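Local coordinates for protein NADH:ubiquinone oxidoreductase, Na translocating, F subunit (Porphyromonas gingivalis, PDB 2R6H) that binds flavin-adenine dinucleotide and is a flavoprotein oxidoreductase subunit that joins an FAD-binding domain to a Rossmann-like NAD-binding domain, at residues M91-A96 with P170-I175; H151-D156 with D255-M260; A157-I162 with R186-W191; N198-E203 with F218-S223. One frame throughout, in Å; residues are numbered along the deposited sequence.

Contact 1. Residues M91-A96 with P170-I175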
# COMPACT_ATOMS: atom_id res chain seq x y z
N MSE A 91 0.55 0.58 8.94
CA MSE A 91 0.48 2.04 9.12
C MSE A 91 1.17 2.78 8.00
O MSE A 91 2.30 2.46 7.64
CB MSE A 91 1.11 2.50 10.43
CG MSE A 91 0.16 2.58 11.60
SE MSE A 91 -0.11 0.84 12.43
CE MSE A 91 1.69 0.54 13.12
N ALA A 92 0.51 3.81 7.50
CA ALA A 92 0.97 4.50 6.31
C ALA A 92 1.44 5.92 6.63
O ALA A 92 1.99 6.62 5.76
CB ALA A 92 -0.13 4.52 5.28
N ASN A 93 1.21 6.36 7.86
CA ASN A 93 1.77 7.62 8.30
C ASN A 93 2.96 7.32 9.18
O ASN A 93 3.12 6.20 9.66
CB ASN A 93 0.74 8.48 9.03
CG ASN A 93 0.99 9.98 8.87
OD1 ASN A 93 1.93 10.41 8.18
ND2 ASN A 93 0.14 10.80 9.50
N TYR A 94 3.81 8.32 9.37
CA TYR A 94 5.00 8.15 10.17
C TYR A 94 4.68 8.24 11.65
O TYR A 94 3.65 8.80 12.04
CB TYR A 94 6.10 9.13 9.73
CG TYR A 94 5.86 10.58 10.06
CD1 TYR A 94 6.93 11.47 10.12
CD2 TYR A 94 4.59 11.08 10.31
CE1 TYR A 94 6.74 12.81 10.41
CE2 TYR A 94 4.39 12.42 10.61
CZ TYR A 94 5.47 13.28 10.66
OH TYR A 94 5.30 14.62 10.97
N PRO A 95 5.55 7.67 12.48
CA PRO A 95 5.29 7.47 13.91
C PRO A 95 5.13 8.78 14.66
O PRO A 95 4.69 8.75 15.82
CB PRO A 95 6.54 6.74 14.38
CG PRO A 95 7.05 6.08 13.17
CD PRO A 95 6.81 7.04 12.06
N ALA A 96 5.47 9.89 14.02
CA ALA A 96 5.37 11.20 14.67
C ALA A 96 3.92 11.62 14.87
O ALA A 96 3.64 12.53 15.66
CB ALA A 96 6.15 12.25 13.88
N PRO A 170 3.46 0.73 4.04
CA PRO A 170 4.65 0.54 4.86
C PRO A 170 5.81 1.41 4.38
O PRO A 170 6.48 2.05 5.20
CB PRO A 170 4.98 -0.94 4.67
CG PRO A 170 3.67 -1.57 4.36
CD PRO A 170 2.90 -0.55 3.57
N LEU A 171 6.05 1.42 3.08
CA LEU A 171 7.12 2.22 2.50
C LEU A 171 6.96 3.69 2.85
O LEU A 171 7.90 4.33 3.33
CB LEU A 171 7.16 2.04 0.98
CG LEU A 171 7.66 0.69 0.46
CD1 LEU A 171 7.54 -0.38 1.54
CD2 LEU A 171 6.91 0.28 -0.80
N ARG A 172 5.77 4.23 2.61
CA ARG A 172 5.51 5.64 2.84
C ARG A 172 5.75 6.02 4.30
O ARG A 172 6.27 7.09 4.59
CB ARG A 172 4.07 5.99 2.44
CG ARG A 172 3.60 7.35 2.94
CD ARG A 172 2.24 7.71 2.36
NE ARG A 172 1.89 9.10 2.61
CZ ARG A 172 1.16 9.51 3.64
NH1 ARG A 172 0.69 8.64 4.52
NH2 ARG A 172 0.89 10.80 3.79
N ALA A 173 5.36 5.12 5.20
CA ALA A 173 5.62 5.32 6.63
C ALA A 173 7.11 5.38 6.92
O ALA A 173 7.57 6.25 7.66
CB ALA A 173 4.96 4.21 7.44
N GLN A 174 7.87 4.46 6.33
CA GLN A 174 9.32 4.45 6.48
C GLN A 174 9.97 5.68 5.81
O GLN A 174 10.81 6.35 6.42
CB GLN A 174 9.92 3.15 5.94
CG GLN A 174 9.69 1.95 6.84
CD GLN A 174 10.38 0.69 6.32
OE1 GLN A 174 11.07 0.73 5.31
NE2 GLN A 174 10.21 -0.42 7.02
N ILE A 175 9.56 5.98 4.58
CA ILE A 175 10.12 7.13 3.86
C ILE A 175 9.79 8.45 4.53
O ILE A 175 10.63 9.32 4.64
CB ILE A 175 9.72 7.14 2.39
CG1 ILE A 175 10.50 6.06 1.65
CG2 ILE A 175 10.05 8.48 1.77
CD1 ILE A 175 9.75 5.45 0.51

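Contact 2. Residues H151-D156 with D255-M260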
# COMPACT_ATOMS: atom_id res chain seq x y z
N HIS A 151 11.31 -3.31 9.49
CA HIS A 151 11.82 -2.00 9.90
C HIS A 151 13.12 -1.61 9.19
O HIS A 151 13.90 -2.48 8.77
CB HIS A 151 12.05 -1.96 11.42
CG HIS A 151 10.83 -2.30 12.24
ND1 HIS A 151 10.87 -3.20 13.28
CD2 HIS A 151 9.56 -1.86 12.16
CE1 HIS A 151 9.66 -3.30 13.81
NE2 HIS A 151 8.85 -2.50 13.15
N ILE A 152 13.37 -0.30 9.10
CA ILE A 152 14.60 0.22 8.53
C ILE A 152 15.82 -0.32 9.26
O ILE A 152 15.83 -0.45 10.48
CB ILE A 152 14.63 1.76 8.58
CG1 ILE A 152 13.31 2.34 8.07
CG2 ILE A 152 15.80 2.30 7.76
CD1 ILE A 152 13.08 3.78 8.45
N GLN A 153 16.87 -0.64 8.49
CA GLN A 153 18.13 -1.08 9.07
C GLN A 153 19.00 0.12 9.45
O GLN A 153 19.06 1.11 8.73
CB GLN A 153 18.88 -1.98 8.09
CG GLN A 153 18.05 -3.14 7.56
CD GLN A 153 17.61 -4.09 8.65
OE1 GLN A 153 18.44 -4.78 9.25
NE2 GLN A 153 16.31 -4.13 8.92
N ASP A 154 19.67 0.01 10.59
CA ASP A 154 20.69 0.98 10.97
C ASP A 154 21.95 0.80 10.13
O ASP A 154 22.90 0.14 10.55
CB ASP A 154 21.01 0.87 12.46
CG ASP A 154 19.81 1.13 13.34
OD1 ASP A 154 18.79 1.64 12.82
OD2 ASP A 154 19.88 0.84 14.55
N THR A 155 21.95 1.38 8.94
CA THR A 155 23.13 1.43 8.09
C THR A 155 23.31 2.82 7.50
O THR A 155 22.45 3.69 7.65
CB THR A 155 23.04 0.40 6.95
OG1 THR A 155 22.28 -0.73 7.38
CG2 THR A 155 24.43 -0.06 6.53
N ASP A 156 24.44 3.04 6.82
CA ASP A 156 24.59 4.18 5.92
C ASP A 156 24.29 3.78 4.48
O ASP A 156 24.44 4.58 3.56
CB ASP A 156 26.00 4.76 6.03
CG ASP A 156 26.33 5.21 7.44
OD1 ASP A 156 25.45 5.79 8.11
OD2 ASP A 156 27.48 4.98 7.88
N ASP A 255 25.27 -3.63 -2.68
CA ASP A 255 25.52 -2.83 -1.48
C ASP A 255 24.27 -2.09 -1.10
O ASP A 255 24.27 -1.23 -0.21
CB ASP A 255 26.62 -1.81 -1.74
CG ASP A 255 27.96 -2.45 -1.97
OD1 ASP A 255 28.06 -3.68 -1.74
OD2 ASP A 255 28.91 -1.74 -2.37
N ILE A 256 23.19 -2.39 -1.80
CA ILE A 256 21.95 -1.67 -1.59
C ILE A 256 21.06 -2.50 -0.69
O ILE A 256 21.09 -3.73 -0.72
CB ILE A 256 21.25 -1.42 -2.94
CG1 ILE A 256 22.15 -0.61 -3.87
CG2 ILE A 256 19.91 -0.71 -2.73
CD1 ILE A 256 21.53 -0.31 -5.22
N GLU A 257 20.29 -1.81 0.15
CA GLU A 257 19.22 -2.46 0.88
C GLU A 257 17.96 -2.22 0.08
O GLU A 257 17.69 -1.11 -0.35
CB GLU A 257 19.10 -1.92 2.31
CG GLU A 257 20.04 -2.60 3.30
CD GLU A 257 20.53 -1.69 4.42
OE1 GLU A 257 19.89 -0.62 4.64
OE2 GLU A 257 21.55 -2.05 5.07
N TYR A 258 17.21 -3.30 -0.13
CA TYR A 258 15.98 -3.26 -0.91
C TYR A 258 14.77 -3.39 0.00
O TYR A 258 14.56 -4.44 0.62
CB TYR A 258 16.00 -4.40 -1.93
CG TYR A 258 17.07 -4.22 -2.96
CD1 TYR A 258 18.35 -4.69 -2.75
CD2 TYR A 258 16.82 -3.56 -4.14
CE1 TYR A 258 19.34 -4.51 -3.68
CE2 TYR A 258 17.80 -3.38 -5.09
CZ TYR A 258 19.05 -3.85 -4.85
OH TYR A 258 20.03 -3.66 -5.79
N TYR A 259 13.98 -2.34 0.11
CA TYR A 259 12.75 -2.47 0.86
C TYR A 259 11.59 -2.51 -0.11
O TYR A 259 11.32 -1.54 -0.80
CB TYR A 259 12.60 -1.32 1.87
CG TYR A 259 13.74 -1.24 2.85
CD1 TYR A 259 13.66 -1.85 4.10
CD2 TYR A 259 14.92 -0.58 2.53
CE1 TYR A 259 14.72 -1.79 4.99
CE2 TYR A 259 15.97 -0.52 3.41
CZ TYR A 259 15.87 -1.12 4.64
OH TYR A 259 16.94 -1.04 5.50
N MSE A 260 10.92 -3.64 -0.21
CA MSE A 260 9.77 -3.71 -1.10
C MSE A 260 8.52 -4.19 -0.39
O MSE A 260 8.60 -4.95 0.56
CB MSE A 260 10.06 -4.57 -2.32
CG MSE A 260 9.61 -6.00 -2.21
SE MSE A 260 9.99 -6.97 -3.87
CE MSE A 260 9.40 -5.63 -5.13

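Contact 3. Residues A157-I162 with R186-W191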
# COMPACT_ATOMS: atom_id res chain seq x y z
N ALA A 157 23.87 2.53 4.30
CA ALA A 157 23.71 1.94 2.96
C ALA A 157 22.73 2.69 2.06
O ALA A 157 21.85 3.40 2.54
CB ALA A 157 23.27 0.50 3.10
N GLU A 158 22.87 2.54 0.75
CA GLU A 158 21.85 3.08 -0.15
C GLU A 158 20.56 2.30 0.04
O GLU A 158 20.58 1.10 0.24
CB GLU A 158 22.28 2.99 -1.61
CG GLU A 158 21.23 3.54 -2.57
CD GLU A 158 21.64 3.46 -4.04
OE1 GLU A 158 22.83 3.19 -4.34
OE2 GLU A 158 20.75 3.68 -4.90
N MSE A 159 19.43 3.00 -0.01
CA MSE A 159 18.14 2.33 0.03
C MSE A 159 17.44 2.45 -1.31
O MSE A 159 17.45 3.51 -1.95
CB MSE A 159 17.27 2.93 1.12
CG MSE A 159 18.01 3.34 2.38
SE MSE A 159 16.83 3.64 3.93
CE MSE A 159 17.64 5.29 4.63
N LEU A 160 16.83 1.35 -1.74
CA LEU A 160 15.96 1.34 -2.90
C LEU A 160 14.61 0.75 -2.53
O LEU A 160 14.52 -0.43 -2.20
CB LEU A 160 16.58 0.52 -4.03
CG LEU A 160 16.11 0.81 -5.46
CD1 LEU A 160 17.15 0.32 -6.46
CD2 LEU A 160 14.76 0.16 -5.71
N TYR A 161 13.56 1.58 -2.55
CA TYR A 161 12.21 1.14 -2.23
C TYR A 161 11.44 0.74 -3.47
O TYR A 161 11.46 1.44 -4.48
CB TYR A 161 11.45 2.25 -1.49
CG TYR A 161 11.81 2.36 -0.04
CD1 TYR A 161 12.91 3.09 0.38
CD2 TYR A 161 11.05 1.71 0.93
CE1 TYR A 161 13.24 3.17 1.71
CE2 TYR A 161 11.37 1.79 2.26
CZ TYR A 161 12.46 2.52 2.65
OH TYR A 161 12.77 2.59 3.99
N ILE A 162 10.76 -0.40 -3.41
CA ILE A 162 9.99 -0.90 -4.54
C ILE A 162 8.57 -1.15 -4.08
O ILE A 162 8.31 -2.12 -3.39
CB ILE A 162 10.53 -2.26 -5.04
CG1 ILE A 162 12.02 -2.20 -5.34
CG2 ILE A 162 9.75 -2.72 -6.25
CD1 ILE A 162 12.57 -3.50 -5.86
N ARG A 186 21.11 9.59 4.12
CA ARG A 186 21.21 8.41 3.29
C ARG A 186 20.67 8.69 1.89
O ARG A 186 19.83 9.59 1.71
CB ARG A 186 20.43 7.27 3.93
CG ARG A 186 21.12 6.68 5.11
CD ARG A 186 21.16 5.18 4.94
NE ARG A 186 20.32 4.48 5.89
CZ ARG A 186 19.92 3.22 5.74
NH1 ARG A 186 20.25 2.53 4.65
NH2 ARG A 186 19.16 2.67 6.67
N LYS A 187 21.15 7.94 0.90
CA LYS A 187 20.61 8.02 -0.45
C LYS A 187 19.45 7.04 -0.61
O LYS A 187 19.57 5.86 -0.29
CB LYS A 187 21.70 7.75 -1.48
CG LYS A 187 21.19 7.72 -2.90
CD LYS A 187 22.18 8.40 -3.84
CE LYS A 187 21.96 7.96 -5.28
NZ LYS A 187 21.85 6.48 -5.36
N VAL A 188 18.32 7.55 -1.10
CA VAL A 188 17.07 6.80 -1.03
C VAL A 188 16.24 7.01 -2.29
O VAL A 188 15.85 8.13 -2.59
CB VAL A 188 16.21 7.25 0.19
CG1 VAL A 188 14.92 6.46 0.24
CG2 VAL A 188 16.96 7.10 1.50
N SER A 189 15.97 5.93 -3.01
CA SER A 189 15.03 6.03 -4.12
C SER A 189 13.79 5.18 -3.83
O SER A 189 13.87 4.13 -3.18
CB SER A 189 15.68 5.59 -5.43
OG SER A 189 16.10 4.23 -5.40
N TYR A 190 12.64 5.64 -4.30
CA TYR A 190 11.40 4.87 -4.19
C TYR A 190 10.82 4.69 -5.58
O TYR A 190 10.51 5.66 -6.25
CB TYR A 190 10.42 5.62 -3.30
CG TYR A 190 9.10 4.93 -3.09
CD1 TYR A 190 8.99 3.56 -3.17
CD2 TYR A 190 7.97 5.65 -2.76
CE1 TYR A 190 7.78 2.93 -2.96
CE2 TYR A 190 6.76 5.03 -2.54
CZ TYR A 190 6.66 3.67 -2.64
OH TYR A 190 5.45 3.04 -2.42
N TRP A 191 10.69 3.44 -6.02
CA TRP A 191 10.12 3.14 -7.33
C TRP A 191 8.77 2.48 -7.14
O TRP A 191 8.70 1.32 -6.75
CB TRP A 191 11.03 2.17 -8.08
CG TRP A 191 12.40 2.71 -8.33
CD1 TRP A 191 13.39 2.91 -7.41
CD2 TRP A 191 12.93 3.14 -9.58
NE1 TRP A 191 14.50 3.43 -8.01
CE2 TRP A 191 14.25 3.59 -9.35
CE3 TRP A 191 12.43 3.19 -10.88
CZ2 TRP A 191 15.06 4.07 -10.36
CZ3 TRP A 191 13.24 3.67 -11.88
CH2 TRP A 191 14.53 4.10 -11.62

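Contact 4. Residues N198-E203 with F218-S223. With SO4 (sulfate ion), chain F.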
# COMPACT_ATOMS: atom_id res chain seq x y z
N ASN A 198 -4.17 7.10 -13.44
CA ASN A 198 -5.28 7.35 -12.52
C ASN A 198 -5.06 6.69 -11.16
O ASN A 198 -5.66 7.09 -10.15
CB ASN A 198 -6.59 6.84 -13.14
CG ASN A 198 -7.84 7.31 -12.39
OD1 ASN A 198 -7.98 8.48 -12.06
ND2 ASN A 198 -8.75 6.37 -12.14
N GLU A 199 -4.20 5.67 -11.14
CA GLU A 199 -4.02 4.85 -9.96
C GLU A 199 -2.88 5.29 -9.04
O GLU A 199 -2.58 4.64 -8.05
CB GLU A 199 -3.85 3.39 -10.38
CG GLU A 199 -5.14 2.58 -10.31
CD GLU A 199 -6.30 3.22 -11.06
OE1 GLU A 199 -6.31 3.19 -12.31
OE2 GLU A 199 -7.22 3.73 -10.39
N ILE A 200 -2.26 6.42 -9.36
CA ILE A 200 -1.20 6.92 -8.51
C ILE A 200 -1.78 7.71 -7.36
O ILE A 200 -2.79 8.40 -7.51
CB ILE A 200 -0.30 7.85 -9.31
CG1 ILE A 200 0.28 7.12 -10.52
CG2 ILE A 200 0.81 8.41 -8.40
CD1 ILE A 200 0.58 8.03 -11.71
N PHE A 201 -1.16 7.60 -6.19
CA PHE A 201 -1.53 8.46 -5.07
C PHE A 201 -0.33 8.75 -4.18
O PHE A 201 0.67 8.03 -4.21
CB PHE A 201 -2.70 7.87 -4.26
CG PHE A 201 -2.47 6.47 -3.79
CD1 PHE A 201 -2.08 6.22 -2.48
CD2 PHE A 201 -2.64 5.39 -4.64
CE1 PHE A 201 -1.86 4.92 -2.03
CE2 PHE A 201 -2.43 4.10 -4.19
CZ PHE A 201 -2.04 3.87 -2.89
N TYR A 202 -0.43 9.83 -3.40
CA TYR A 202 0.64 10.32 -2.53
C TYR A 202 1.79 10.95 -3.29
O TYR A 202 2.84 11.18 -2.70
CB TYR A 202 1.18 9.22 -1.61
CG TYR A 202 0.21 8.74 -0.56
CD1 TYR A 202 -0.67 9.63 0.06
CD2 TYR A 202 0.19 7.42 -0.18
CE1 TYR A 202 -1.55 9.19 1.02
CE2 TYR A 202 -0.69 6.96 0.78
CZ TYR A 202 -1.56 7.85 1.38
OH TYR A 202 -2.42 7.39 2.34
N GLU A 203 1.61 11.24 -4.57
CA GLU A 203 2.73 11.72 -5.37
C GLU A 203 3.32 13.02 -4.85
O GLU A 203 4.53 13.15 -4.72
CB GLU A 203 2.38 11.87 -6.84
CG GLU A 203 3.55 12.48 -7.61
CD GLU A 203 3.32 12.58 -9.12
OE1 GLU A 203 2.21 12.23 -9.59
OE2 GLU A 203 4.27 13.00 -9.82
N PHE A 218 12.03 9.79 -6.47
CA PHE A 218 10.81 9.04 -6.57
C PHE A 218 10.46 8.86 -8.03
O PHE A 218 10.40 9.83 -8.77
CB PHE A 218 9.70 9.80 -5.86
CG PHE A 218 8.34 9.17 -5.98
CD1 PHE A 218 7.28 9.90 -6.50
CD2 PHE A 218 8.13 7.87 -5.56
CE1 PHE A 218 6.02 9.34 -6.61
CE2 PHE A 218 6.87 7.30 -5.67
CZ PHE A 218 5.81 8.04 -6.20
N HIS A 219 10.25 7.62 -8.44
CA HIS A 219 9.87 7.35 -9.82
C HIS A 219 8.60 6.53 -9.88
O HIS A 219 8.46 5.55 -9.16
CB HIS A 219 10.96 6.57 -10.53
CG HIS A 219 12.25 7.31 -10.66
ND1 HIS A 219 13.39 6.95 -9.98
CD2 HIS A 219 12.58 8.40 -11.41
CE1 HIS A 219 14.37 7.79 -10.28
NE2 HIS A 219 13.90 8.67 -11.15
N ILE A 220 7.69 6.93 -10.75
CA ILE A 220 6.49 6.15 -11.03
C ILE A 220 6.65 5.37 -12.33
O ILE A 220 7.24 5.88 -13.27
CB ILE A 220 5.30 7.08 -11.17
CG1 ILE A 220 4.90 7.62 -9.81
CG2 ILE A 220 4.14 6.36 -11.83
CD1 ILE A 220 4.23 8.95 -9.91
N ALA A 221 6.17 4.13 -12.38
CA ALA A 221 6.21 3.35 -13.61
C ALA A 221 4.85 2.73 -13.85
O ALA A 221 4.31 2.04 -12.99
CB ALA A 221 7.28 2.28 -13.55
N LEU A 222 4.30 2.98 -15.03
CA LEU A 222 2.97 2.49 -15.31
C LEU A 222 3.05 1.21 -16.14
O LEU A 222 3.78 1.16 -17.12
CB LEU A 222 2.19 3.57 -16.05
CG LEU A 222 2.17 4.88 -15.24
CD1 LEU A 222 1.42 5.95 -16.00
CD2 LEU A 222 1.57 4.66 -13.86
N SER A 223 2.33 0.17 -15.74
CA SER A 223 2.37 -1.08 -16.47
C SER A 223 1.44 -1.12 -17.69
O SER A 223 1.81 -1.65 -18.73
CB SER A 223 2.06 -2.24 -15.54
OG SER A 223 0.72 -2.14 -15.08
S SO4 F . -1.59 13.43 -4.31
O1 SO4 F . -2.01 12.15 -4.88
O2 SO4 F . -0.14 13.56 -4.46
O3 SO4 F . -2.24 14.53 -5.02
O4 SO4 F . -1.95 13.46 -2.90

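Contact 1. Residues M91-A96 with P170-I175
Hydrogen bonding between the loop M91-A96 and the helical segment P170-I175 amounts to one weak bond. R172 NH1 reaches A92 O at 2.7 Å, but the N-H...O angle is only 122°, so the donor is poorly aimed. R172 comes to this oxygen by leaving the helix with CG anti to the backbone N (chi1 166°) and running extended to NE. The stronger partner of the guanidinium is D205, which forms a salt bridge with NH2, while Y202 adds a cation-pi contact. Within the loop, Y94 N gives a weak bond to N93 OD1.

Van der Waals contact is centred on A173. A173 CB meets two loop carbonyls, M91 O at 3.2 Å and N93 O at 3.5 Å, and the nearest CA atoms across the contact are those of Y94 and A173, 4.6 Å apart. Y94 CB touches the segment 3.8 Å from A173 O, while the tyrosine ring leads off to a cation-pi contact with R180.

The loop follows strand 85-90 at the margin of the antiparallel sheet, and P170 lies near the FAD. L171 and I175 pack on Y190, so helix 168-181 has one side on its own parallel sheet and another against the loop of the antiparallel-sheet domain.

Contact 2. Residues H151-D156 with D255-M260
Y259, E257 and Q153 carry most of this contact, in which the loop H151-D156 passes along one side of strand 256-261. Y259 is the hub. With CG anti to the carbonyl carbon (chi1 -58°), its ring projects from the strand toward the loop, and the phenol oxygen serves as both acceptor and donor. Q153 N gives a well-aligned bond to Y259 OH, 3.0 Å long with an N-H...O angle of 161°. Y259 OH in turn donates to E257 OE1 at 3.1 Å, arriving from above the carboxylate plane. The ring edge faces H151 O, and the ring also stacks with F285 and meets that of Y161 at a shallow angle.

E257 uses its two oxygens differently. E257 OE2 accepts from T155 OG1 at 2.8 Å through the syn lone pair, whereas OE1, besides the phenol, has a salt bridge to R186 NH1.

Q153 contributes both backbone and side chain. Its CB and CG lie against the phenol oxygen, Q153 CG being 3.1 Å from Y259 OH, and the chain bends at chi2 so that Q153 NE2 turns back along the loop to H151 O, 2.9 Å away. That internal bond is consistent with the bent shape of the side chain.

The result is a chain of hydrogen bonds running from the loop amide through the phenol to the carboxylate. E257, buried but met by the T155 and Y259 hydroxyls and by R186, appears well compensated, which would be consistent with an ionised carboxylate.

Contact 3. Residues A157-I162 with R186-W191
Parallel strand pairing is the essence of this contact: segments of strands 158-164 and 188-194 lie next to each other in the five-stranded sheet, joined through helix 168-181 as a beta-alpha-beta crossover. Their axes pass 4.5 Å apart at an angle of 13°. The ladder alternates as parallel strands require. M159 N donates to K187 O (2.9 Å), S189 N to M159 O (3.0 Å), and then Y161 N to S189 O and W191 N to Y161 O, all close to straight.

Side chains divide between two faces. Toward helix 168-181 point M159, V188, Y161 and Y190. There the CB of Y161 packs on CD1 of Y190, and V188 CG1 lies against the Y161 ring. Toward helix 238-247 point L160, S189, I162 and W191. L160 CD2 meets W191 CD1 at 3.5 Å, and the indole NE1 makes a weak bond to S189 OG, which lies at the ring edge in plane.

The N-terminal ends of the segments are more polar. R186 bends at chi2 and chi3 so that NH1 reaches A157 O at 2.8 Å, with the oxygen in the guanidinium plane and an N-H...O angle of 169°, while the selenomethionine M159 lays its CE over one guanidinium face. E158 and K187 run side by side and pair through OE2 and NZ at 3.0 Å, and Y246 OH bonds to both.

Chemistry thus shifts along the pair, from one salt bridge and an arginine-to-carbonyl hydrogen bond at its start to apolar and aromatic packing further in. NH1 of R186, also bridged to E257, serves two acceptors at once.

Contact 4. Residues N198-E203 with F218-S223
The loop between strand 188-194 and helix 203-212 turns back over strand 216-222, an edge strand of the parallel sheet, and I200 is its main point of contact. The side chains of I200 and I220 reach toward each other tip to tip, I200 CG2 lying 3.8 Å from I220 CD1. I200 CD1 extends the patch to L222, crossing it at about a right angle with L222 CD2 at 4.1 Å.

E203, the first residue of the helix, closes the other end. Its chain is fully extended, with CG anti to the backbone N (chi1 175°), and passes across both partners: E203 CG comes to the edge of the ring at F218 CE1, 4.1 Å away, and E203 CD lies 3.8 Å from I220 CD1. The carboxylate finds its charge partner in R207 of the same helix, through OE2 and NE.

Y202 occupies the N-cap, and a sulfate, probably from the crystallisation liquor, sits at this helix start. Y202 N makes a weak bond to sulfate O1 (3.2 Å), and E204 N is a further donor. The amides at a helix N-terminus, with the helix dipole, would favour such an anion.

Strand 188-194, helix 203-212 and strand 216-222 form a beta-alpha-beta unit, the repeating architecture of Rossmann-like domains.

How the contacts relate
Contacts 2, 3 and 4 all involve the parallel sheet, whereas contact 1 joins its helix 168-181 to a loop of the antiparallel domain. Contacts 1, 3 and 4 are largely buried and contact 2 only partly so. Backbone pairing dominates contact 3 alone; contact 2 relies on hydroxyls and a carboxylate, contact 4 on aliphatic tips, and contact 1 on carbonyls resting against an alanine. Neighbouring strands tie contact 2 to contact 3, where Y259 O probably accepts from I162 N (2.9 Å), and contact 3 to contact 4 through Y190 O and H219 N (3.0 Å). Helix 168-181 meets the sheet where Q174 OE1 probably bonds to Y161 OH, and contact 1 touches contact 4 through the residue that caps helix 203-212.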